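Local atomic coordinates of abhydrolase domain-containing protein (Exiguobacterium antarcticum, PDB entry 5H3H), a protein that is an esterase of the alpha/beta hydrolase fold, probably cleaving carboxylic esters and, like related perhydrolases, perhaps handling peracids. Residues A122-G136 against Q221-E233. Residues are numbered along the deposited sequence; the frame is centred on the assembly and turned at random.
Sequences AAAPVFTQRDGYPYG and QVCPFEFAEVMHE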
ATOM      1  N   ALA B 122     -10.758 -18.979   3.591  1.00 19.11           N
ATOM      2  CA  ALA B 122     -10.432 -18.087   2.501  1.00 22.52           C
ATOM      3  C   ALA B 122      -9.932 -18.805   1.231  1.00 22.90           C
ATOM      4  O   ALA B 122      -9.186 -19.796   1.304  1.00 26.31           O
ATOM      5  CB  ALA B 122      -9.390 -17.068   2.950  1.00 22.02           C
ATOM      6  N   ALA B 123     -10.315 -18.241   0.095  1.00 25.39           N
ATOM      7  CA  ALA B 123      -9.840 -18.653  -1.225  1.00 26.13           C
ATOM      8  C   ALA B 123      -8.480 -18.023  -1.503  1.00 25.45           C
ATOM      9  O   ALA B 123      -8.301 -17.167  -2.361  1.00 27.83           O
ATOM     10  CB  ALA B 123     -10.842 -18.273  -2.284  1.00 26.34           C
ATOM     11  N   ALA B 124      -7.497 -18.472  -0.763  1.00 27.37           N
ATOM     12  CA  ALA B 124      -6.158 -17.855  -0.840  1.00 29.97           C
ATOM     13  C   ALA B 124      -5.108 -18.811  -0.329  1.00 27.01           C
ATOM     14  O   ALA B 124      -5.428 -19.632   0.508  1.00 25.96           O
ATOM     15  CB  ALA B 124      -6.093 -16.549  -0.067  1.00 27.88           C
ATOM     16  N   PRO B 125      -3.873 -18.688  -0.831  1.00 29.35           N
ATOM     17  CA  PRO B 125      -3.464 -17.661  -1.858  1.00 27.71           C
ATOM     18  C   PRO B 125      -3.937 -17.841  -3.293  1.00 27.10           C
ATOM     19  O   PRO B 125      -3.818 -16.888  -4.106  1.00 27.19           O
ATOM     20  CB  PRO B 125      -1.912 -17.741  -1.855  1.00 28.06           C
ATOM     21  CG  PRO B 125      -1.575 -18.964  -1.060  1.00 26.76           C
ATOM     22  CD  PRO B 125      -2.703 -19.130  -0.051  1.00 27.89           C
ATOM     23  N   VAL B 126      -4.436 -19.034  -3.614  0.50 23.15           N
ATOM     24  CA  VAL B 126      -4.981 -19.319  -4.910  0.50 22.21           C
ATOM     25  C   VAL B 126      -6.092 -20.294  -4.649  0.50 20.84           C
ATOM     26  O   VAL B 126      -6.002 -21.159  -3.795  0.50 17.00           O
ATOM     27  CB  VAL B 126      -3.995 -20.007  -5.875  1.00 25.06           C
ATOM     28  CG1 VAL B 126      -4.337 -19.656  -7.320  1.00 23.22           C
ATOM     29  CG2 VAL B 126      -2.544 -19.673  -5.580  1.00 27.13           C
ATOM     30  N   PHE B 127      -7.159 -20.139  -5.402  1.00 21.22           N
ATOM     31  CA  PHE B 127      -8.327 -21.040  -5.245  1.00 25.17           C
ATOM     32  C   PHE B 127      -8.179 -22.316  -6.099  1.00 28.03           C
ATOM     33  O   PHE B 127      -8.850 -23.310  -5.841  1.00 31.19           O
ATOM     34  CB  PHE B 127      -9.613 -20.269  -5.643  1.00 24.60           C
ATOM     35  CG  PHE B 127     -10.895 -21.058  -5.497  1.00 24.19           C
ATOM     36  CD1 PHE B 127     -11.345 -21.441  -4.258  1.00 24.26           C
ATOM     37  CD2 PHE B 127     -11.661 -21.375  -6.624  1.00 22.80           C
ATOM     38  CE1 PHE B 127     -12.525 -22.141  -4.108  1.00 24.39           C
ATOM     39  CE2 PHE B 127     -12.832 -22.052  -6.493  1.00 26.47           C
ATOM     40  CZ  PHE B 127     -13.285 -22.437  -5.225  1.00 24.83           C
ATOM     41  N   THR B 128      -7.387 -22.220  -7.153  1.00 25.30           N
ATOM     42  CA  THR B 128      -7.193 -23.315  -8.109  1.00 29.29           C
ATOM     43  C   THR B 128      -5.719 -23.789  -8.120  1.00 28.31           C
ATOM     44  O   THR B 128      -4.820 -23.071  -7.667  1.00 30.46           O
ATOM     45  CB  THR B 128      -7.710 -22.924  -9.523  1.00 27.58           C
ATOM     46  OG1 THR B 128      -7.074 -21.707  -9.998  1.00 28.62           O
ATOM     47  CG2 THR B 128      -9.235 -22.750  -9.443  1.00 29.64           C
ATOM     48  N   GLN B 129      -5.496 -25.017  -8.579  1.00 29.49           N
ATOM     49  CA  GLN B 129      -4.142 -25.614  -8.527  1.00 31.96           C
ATOM     50  C   GLN B 129      -3.191 -24.913  -9.495  1.00 30.75           C
ATOM     51  O   GLN B 129      -3.622 -24.320 -10.479  1.00 32.65           O
ATOM     52  CB  GLN B 129      -4.190 -27.103  -8.841  1.00 31.64           C
ATOM     53  CG  GLN B 129      -5.173 -27.873  -7.990  1.00 34.21           C
ATOM     54  CD  GLN B 129      -4.762 -29.326  -7.729  1.00 38.28           C
ATOM     55  OE1 GLN B 129      -3.811 -29.847  -8.341  1.00 39.05           O
ATOM     56  NE2 GLN B 129      -5.468 -29.979  -6.803  1.00 39.31           N
ATOM     57  N   ARG B 130      -1.912 -24.893  -9.147  1.00 36.79           N
ATOM     58  CA  ARG B 130      -0.859 -24.275  -9.958  1.00 39.91           C
ATOM     59  C   ARG B 130       0.415 -25.084  -9.772  1.00 47.24           C
ATOM     60  O   ARG B 130       0.504 -25.899  -8.841  1.00 46.09           O
ATOM     61  CB  ARG B 130      -0.535 -22.849  -9.530  1.00 37.41           C
ATOM     62  CG  ARG B 130      -1.611 -21.810  -9.744  1.00 38.12           C
ATOM     63  CD  ARG B 130      -1.737 -21.247 -11.157  1.00 35.22           C
ATOM     64  NE  ARG B 130      -2.705 -20.150 -11.113  1.00 33.65           N
ATOM     65  CZ  ARG B 130      -4.019 -20.298 -10.940  1.00 30.68           C
ATOM     66  NH1 ARG B 130      -4.564 -21.511 -10.818  1.00 27.56           N
ATOM     67  NH2 ARG B 130      -4.801 -19.231 -10.883  1.00 27.79           N
ATOM     68  N   ASP B 131       1.377 -24.821 -10.670  1.00 50.83           N
ATOM     69  CA  ASP B 131       2.759 -25.347 -10.653  1.00 57.77           C
ATOM     70  C   ASP B 131       3.197 -26.161  -9.405  1.00 55.77           C
ATOM     71  O   ASP B 131       3.235 -27.391  -9.468  1.00 61.30           O
ATOM     72  CB  ASP B 131       3.737 -24.192 -10.940  1.00 63.83           C
ATOM     73  CG  ASP B 131       3.375 -22.906 -10.185  1.00 68.34           C
ATOM     74  OD1 ASP B 131       3.555 -22.906  -8.949  1.00 66.82           O
ATOM     75  OD2 ASP B 131       2.903 -21.919 -10.813  1.00 71.55           O
ATOM     76  N   GLY B 132       3.512 -25.480  -8.302  1.00 49.69           N
ATOM     77  CA  GLY B 132       3.850 -26.115  -7.017  1.00 43.09           C
ATOM     78  C   GLY B 132       2.832 -25.755  -5.938  1.00 45.25           C
ATOM     79  O   GLY B 132       3.193 -25.381  -4.805  1.00 48.51           O
ATOM     80  N   TYR B 133       1.549 -25.843  -6.301  1.00 43.35           N
ATOM     81  CA  TYR B 133       0.438 -25.513  -5.396  1.00 38.43           C
ATOM     82  C   TYR B 133      -0.636 -26.525  -5.741  1.00 39.38           C
ATOM     83  O   TYR B 133      -1.618 -26.208  -6.407  1.00 37.69           O
ATOM     84  CB  TYR B 133       0.015 -24.055  -5.618  1.00 33.70           C
ATOM     85  CG  TYR B 133      -0.990 -23.492  -4.651  1.00 33.15           C
ATOM     86  CD1 TYR B 133      -0.613 -23.045  -3.379  1.00 33.35           C
ATOM     87  CD2 TYR B 133      -2.331 -23.389  -5.010  1.00 30.52           C
ATOM     88  CE1 TYR B 133      -1.563 -22.540  -2.496  1.00 32.84           C
ATOM     89  CE2 TYR B 133      -3.271 -22.858  -4.166  1.00 30.99           C
ATOM     90  CZ  TYR B 133      -2.912 -22.402  -2.920  1.00 30.90           C
ATOM     91  OH  TYR B 133      -3.924 -21.894  -2.121  1.00 25.22           O
ATOM     92  N   PRO B 134      -0.426 -27.783  -5.325  1.00 37.57           N
ATOM     93  CA  PRO B 134      -1.296 -28.866  -5.788  1.00 39.00           C
ATOM     94  C   PRO B 134      -2.516 -29.046  -4.851  1.00 38.82           C
ATOM     95  O   PRO B 134      -2.795 -30.145  -4.348  1.00 38.24           O
ATOM     96  CB  PRO B 134      -0.349 -30.064  -5.754  1.00 38.49           C
ATOM     97  CG  PRO B 134       0.465 -29.793  -4.509  1.00 39.95           C
ATOM     98  CD  PRO B 134       0.712 -28.302  -4.542  1.00 39.70           C
ATOM     99  N   TYR B 135      -3.251 -27.958  -4.637  1.00 38.87           N
ATOM    100  CA  TYR B 135      -4.405 -27.949  -3.747  1.00 40.27           C
ATOM    101  C   TYR B 135      -5.539 -27.174  -4.402  1.00 37.81           C
ATOM    102  O   TYR B 135      -5.280 -26.117  -4.976  1.00 33.80           O
ATOM    103  CB  TYR B 135      -4.090 -27.220  -2.449  1.00 41.15           C
ATOM    104  CG  TYR B 135      -2.717 -27.394  -1.856  1.00 42.08           C
ATOM    105  CD1 TYR B 135      -2.372 -28.560  -1.155  1.00 44.18           C
ATOM    106  CD2 TYR B 135      -1.784 -26.350  -1.926  1.00 42.67           C
ATOM    107  CE1 TYR B 135      -1.125 -28.693  -0.556  1.00 44.55           C
ATOM    108  CE2 TYR B 135      -0.528 -26.471  -1.336  1.00 43.96           C
ATOM    109  CZ  TYR B 135      -0.202 -27.635  -0.647  1.00 48.57           C
ATOM    110  OH  TYR B 135       1.065 -27.741  -0.077  1.00 49.05           O
ATOM    111  N   GLY B 136      -6.751 -27.710  -4.312  1.00 35.60           N
ATOM    112  CA  GLY B 136      -7.998 -27.019  -4.709  1.00 36.31           C
ATOM    113  C   GLY B 136      -8.582 -27.538  -6.004  1.00 32.51           C
ATOM    114  O   GLY B 136      -8.094 -28.480  -6.582  1.00 36.69           O
ATOM    115  N   GLN B 221     -14.617 -28.780   1.450  1.00 24.96           N
ATOM    116  CA  GLN B 221     -14.461 -29.365   0.139  1.00 28.22           C
ATOM    117  C   GLN B 221     -14.322 -28.272  -0.911  1.00 32.23           C
ATOM    118  O   GLN B 221     -13.998 -28.530  -2.053  1.00 32.62           O
ATOM    119  CB  GLN B 221     -15.662 -30.275  -0.176  1.00 32.06           C
ATOM    120  CG  GLN B 221     -15.937 -31.288   0.931  1.00 35.78           C
ATOM    121  CD  GLN B 221     -16.962 -32.360   0.578  1.00 40.37           C
ATOM    122  OE1 GLN B 221     -17.650 -32.283  -0.423  1.00 43.96           O
ATOM    123  NE2 GLN B 221     -17.060 -33.365   1.413  1.00 42.50           N
ATOM    124  N   VAL B 222     -14.618 -27.036  -0.529  1.00 29.76           N
ATOM    125  CA  VAL B 222     -14.607 -25.919  -1.460  1.00 28.27           C
ATOM    126  C   VAL B 222     -13.200 -25.260  -1.552  1.00 29.48           C
ATOM    127  O   VAL B 222     -12.652 -25.111  -2.654  1.00 29.83           O
ATOM    128  CB  VAL B 222     -15.665 -24.894  -1.011  1.00 23.85           C
ATOM    129  CG1 VAL B 222     -15.601 -23.663  -1.888  1.00 26.25           C
ATOM    130  CG2 VAL B 222     -17.066 -25.517  -1.087  1.00 26.16           C
ATOM    131  N   CYS B 223     -12.715 -24.810  -0.379  1.00 25.45           N
ATOM    132  CA  CYS B 223     -11.376 -24.375  -0.122  1.00 25.58           C
ATOM    133  C   CYS B 223     -10.725 -25.386   0.828  1.00 22.48           C
ATOM    134  O   CYS B 223     -10.955 -25.398   2.029  1.00 23.12           O
ATOM    135  CB  CYS B 223     -11.357 -22.995   0.534  1.00 26.93           C
ATOM    136  SG  CYS B 223     -11.967 -21.717  -0.548  1.00 25.65           S
ATOM    137  N   PRO B 224      -9.870 -26.234   0.293  1.00 25.65           N
ATOM    138  CA  PRO B 224      -9.333 -27.266   1.132  1.00 23.97           C
ATOM    139  C   PRO B 224      -8.465 -26.725   2.286  1.00 24.56           C
ATOM    140  O   PRO B 224      -7.739 -25.664   2.185  1.00 24.53           O
ATOM    141  CB  PRO B 224      -8.500 -28.145   0.173  1.00 26.56           C
ATOM    142  CG  PRO B 224      -8.601 -27.557  -1.167  1.00 27.48           C
ATOM    143  CD  PRO B 224      -9.467 -26.326  -1.122  1.00 26.97           C
ATOM    144  N   PHE B 225      -8.526 -27.449   3.374  1.00 21.44           N
ATOM    145  CA  PHE B 225      -7.779 -27.059   4.554  1.00 24.31           C
ATOM    146  C   PHE B 225      -6.303 -26.738   4.300  1.00 27.60           C
ATOM    147  O   PHE B 225      -5.740 -25.849   5.004  1.00 25.97           O
ATOM    148  CB  PHE B 225      -7.904 -28.107   5.620  1.00 25.24           C
ATOM    149  CG  PHE B 225      -7.266 -27.698   6.899  1.00 27.26           C
ATOM    150  CD1 PHE B 225      -7.915 -26.814   7.756  1.00 27.43           C
ATOM    151  CD2 PHE B 225      -5.998 -28.176   7.255  1.00 31.24           C
ATOM    152  CE1 PHE B 225      -7.308 -26.413   8.949  1.00 28.29           C
ATOM    153  CE2 PHE B 225      -5.397 -27.792   8.470  1.00 28.23           C
ATOM    154  CZ  PHE B 225      -6.040 -26.886   9.289  1.00 26.60           C
ATOM    155  N   GLU B 226      -5.685 -27.429   3.311  1.00 30.09           N
ATOM    156  CA  GLU B 226      -4.318 -27.129   2.895  1.00 30.02           C
ATOM    157  C   GLU B 226      -4.083 -25.622   2.571  1.00 30.54           C
ATOM    158  O   GLU B 226      -2.981 -25.085   2.847  1.00 27.20           O
ATOM    159  CB  GLU B 226      -3.857 -28.012   1.741  1.00 32.81           C
ATOM    160  CG  GLU B 226      -3.651 -29.474   2.136  1.00 36.43           C
ATOM    161  CD  GLU B 226      -4.837 -30.383   1.859  1.00 41.48           C
ATOM    162  OE1 GLU B 226      -6.006 -29.917   1.817  1.00 34.93           O
ATOM    163  OE2 GLU B 226      -4.582 -31.593   1.667  1.00 47.70           O
ATOM    164  N   PHE B 227      -5.090 -24.946   2.011  1.00 25.85           N
ATOM    165  CA  PHE B 227      -4.969 -23.461   1.810  1.00 22.59           C
ATOM    166  C   PHE B 227      -4.629 -22.766   3.137  1.00 23.51           C
ATOM    167  O   PHE B 227      -3.798 -21.834   3.179  1.00 22.81           O
ATOM    168  CB  PHE B 227      -6.283 -22.850   1.342  1.00 21.89           C
ATOM    169  CG  PHE B 227      -6.687 -23.127  -0.101  1.00 22.95           C
ATOM    170  CD1 PHE B 227      -6.041 -24.045  -0.918  1.00 22.79           C
ATOM    171  CD2 PHE B 227      -7.823 -22.487  -0.600  1.00 24.80           C
ATOM    172  CE1 PHE B 227      -6.490 -24.285  -2.211  1.00 26.28           C
ATOM    173  CE2 PHE B 227      -8.279 -22.712  -1.911  1.00 25.44           C
ATOM    174  CZ  PHE B 227      -7.607 -23.626  -2.717  1.00 27.35           C
ATOM    175  N   ALA B 228      -5.261 -23.210   4.231  1.00 24.10           N
ATOM    176  CA  ALA B 228      -5.032 -22.614   5.551  1.00 25.35           C
ATOM    177  C   ALA B 228      -3.606 -22.810   6.031  1.00 27.41           C
ATOM    178  O   ALA B 228      -2.999 -21.908   6.549  1.00 27.04           O
ATOM    179  CB  ALA B 228      -6.000 -23.161   6.595  1.00 25.91           C
ATOM    180  N   GLU B 229      -3.077 -24.018   5.857  1.00 29.32           N
ATOM    181  CA  GLU B 229      -1.669 -24.273   6.162  1.00 29.02           C
ATOM    182  C   GLU B 229      -0.742 -23.335   5.398  1.00 27.37           C
ATOM    183  O   GLU B 229       0.220 -22.812   5.938  1.00 26.63           O
ATOM    184  CB  GLU B 229      -1.352 -25.761   5.912  1.00 31.86           C
ATOM    185  CG  GLU B 229      -1.949 -26.640   7.010  1.00 35.13           C
ATOM    186  CD  GLU B 229      -1.905 -28.157   6.760  1.00 39.99           C
ATOM    187  OE1 GLU B 229      -1.667 -28.600   5.615  1.00 45.22           O
ATOM    188  OE2 GLU B 229      -2.149 -28.910   7.725  1.00 42.12           O
ATOM    189  N   VAL B 230      -1.041 -23.091   4.145  1.00 25.10           N
ATOM    190  CA  VAL B 230      -0.201 -22.240   3.329  1.00 28.58           C
ATOM    191  C   VAL B 230      -0.257 -20.790   3.831  1.00 30.79           C
ATOM    192  O   VAL B 230       0.785 -20.122   3.993  1.00 30.21           O
ATOM    193  CB  VAL B 230      -0.537 -22.375   1.858  1.00 29.05           C
ATOM    194  CG1 VAL B 230       0.125 -21.276   1.018  1.00 31.31           C
ATOM    195  CG2 VAL B 230      -0.062 -23.739   1.370  1.00 30.71           C
ATOM    196  N   MET B 231      -1.454 -20.342   4.158  1.00 25.86           N
ATOM    197  CA  MET B 231      -1.621 -18.986   4.646  1.00 27.10           C
ATOM    198  C   MET B 231      -0.912 -18.759   5.954  1.00 26.37           C
ATOM    199  O   MET B 231      -0.303 -17.715   6.116  1.00 26.67           O
ATOM    200  CB  MET B 231      -3.085 -18.637   4.802  1.00 25.23           C
ATOM    201  CG  MET B 231      -3.762 -18.348   3.494  1.00 26.95           C
ATOM    202  SD  MET B 231      -5.521 -17.870   3.702  1.00 27.28           S
ATOM    203  CE  MET B 231      -6.324 -19.433   4.075  1.00 29.43           C
ATOM    204  N   HIS B 232      -1.022 -19.728   6.872  1.00 26.11           N
ATOM    205  CA  HIS B 232      -0.424 -19.675   8.213  1.00 28.35           C
ATOM    206  C   HIS B 232       1.126 -19.642   8.135  1.00 30.14           C
ATOM    207  O   HIS B 232       1.783 -19.028   8.988  1.00 31.67           O
ATOM    208  CB  HIS B 232      -0.925 -20.881   9.054  1.00 26.57           C
ATOM    209  CG  HIS B 232      -0.588 -20.828  10.524  1.00 29.32           C
ATOM    210  ND1 HIS B 232      -0.093 -21.912  11.215  1.00 32.45           N
ATOM    211  CD2 HIS B 232      -0.751 -19.853  11.447  1.00 30.66           C
ATOM    212  CE1 HIS B 232       0.080 -21.591  12.484  1.00 30.58           C
ATOM    213  NE2 HIS B 232      -0.301 -20.341  12.645  1.00 30.68           N
ATOM    214  N   GLU B 233       1.694 -20.317   7.144  1.00 33.86           N
ATOM    215  CA  GLU B 233       3.131 -20.345   7.007  1.00 40.58           C
ATOM    216  C   GLU B 233       3.654 -19.003   6.504  1.00 40.21           C
ATOM    217  O   GLU B 233       4.713 -18.562   6.956  1.00 47.05           O
ATOM    218  CB  GLU B 233       3.611 -21.489   6.093  1.00 44.13           C
ATOM    219  CG  GLU B 233       3.851 -22.769   6.874  1.00 48.61           C
ATOM    220  CD  GLU B 233       4.750 -23.736   6.146  1.00 50.68           C
ATOM    221  OE1 GLU B 233       5.777 -24.183   6.725  1.00 54.58           O
ATOM    222  OE2 GLU B 233       4.413 -24.044   4.985  1.00 55.70           O
TER
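Phe227 pushes its ring into the looped segment 122-136. Its CB lies 3.4 Å from Ala124 O. CG stands beside the backbone N (chi1 -73°), which turns the ring from the helix into the loop. Phe227 CD1 meets Tyr133 OH at 3.2 Å, and Phe227 CE1 meets Tyr135 CB at 3.8 Å. On the other flank CD2 meets Ala122 O at the ring edge, while CE2 touches Phe127 CD1. At the tip, Phe227 CZ is 3.1 Å from Val126 O. That oxygen and Tyr133 OH, hydrogen-bonded to each other, lie over one ring face; Pro224 CD covers the opposite one. Phe127 O and Tyr135 O also lie at the edge; Phe127 O and Ala124 O are buried with no polar partner in the model. Replacing Phe227 by an alanine is likely to open a gap between helix and loop. Cys223 SG sits at the edge of the Phe127 ring, 3.6 Å from Phe127 CE1, a sulfur-aromatic contact. Further along the helix, Val230 CG1 packs on CG of Pro125, a residue preceded by a cis peptide bond. Phe127 also lines the ethaneperoxoic acid pocket. The contact thus joins the loop between strand 114-120 and helix 139-149 to helix 225-234, whose Ala228 and Met231 rest on strand 211-217 in the central sheet of the alpha/beta hydrolase fold.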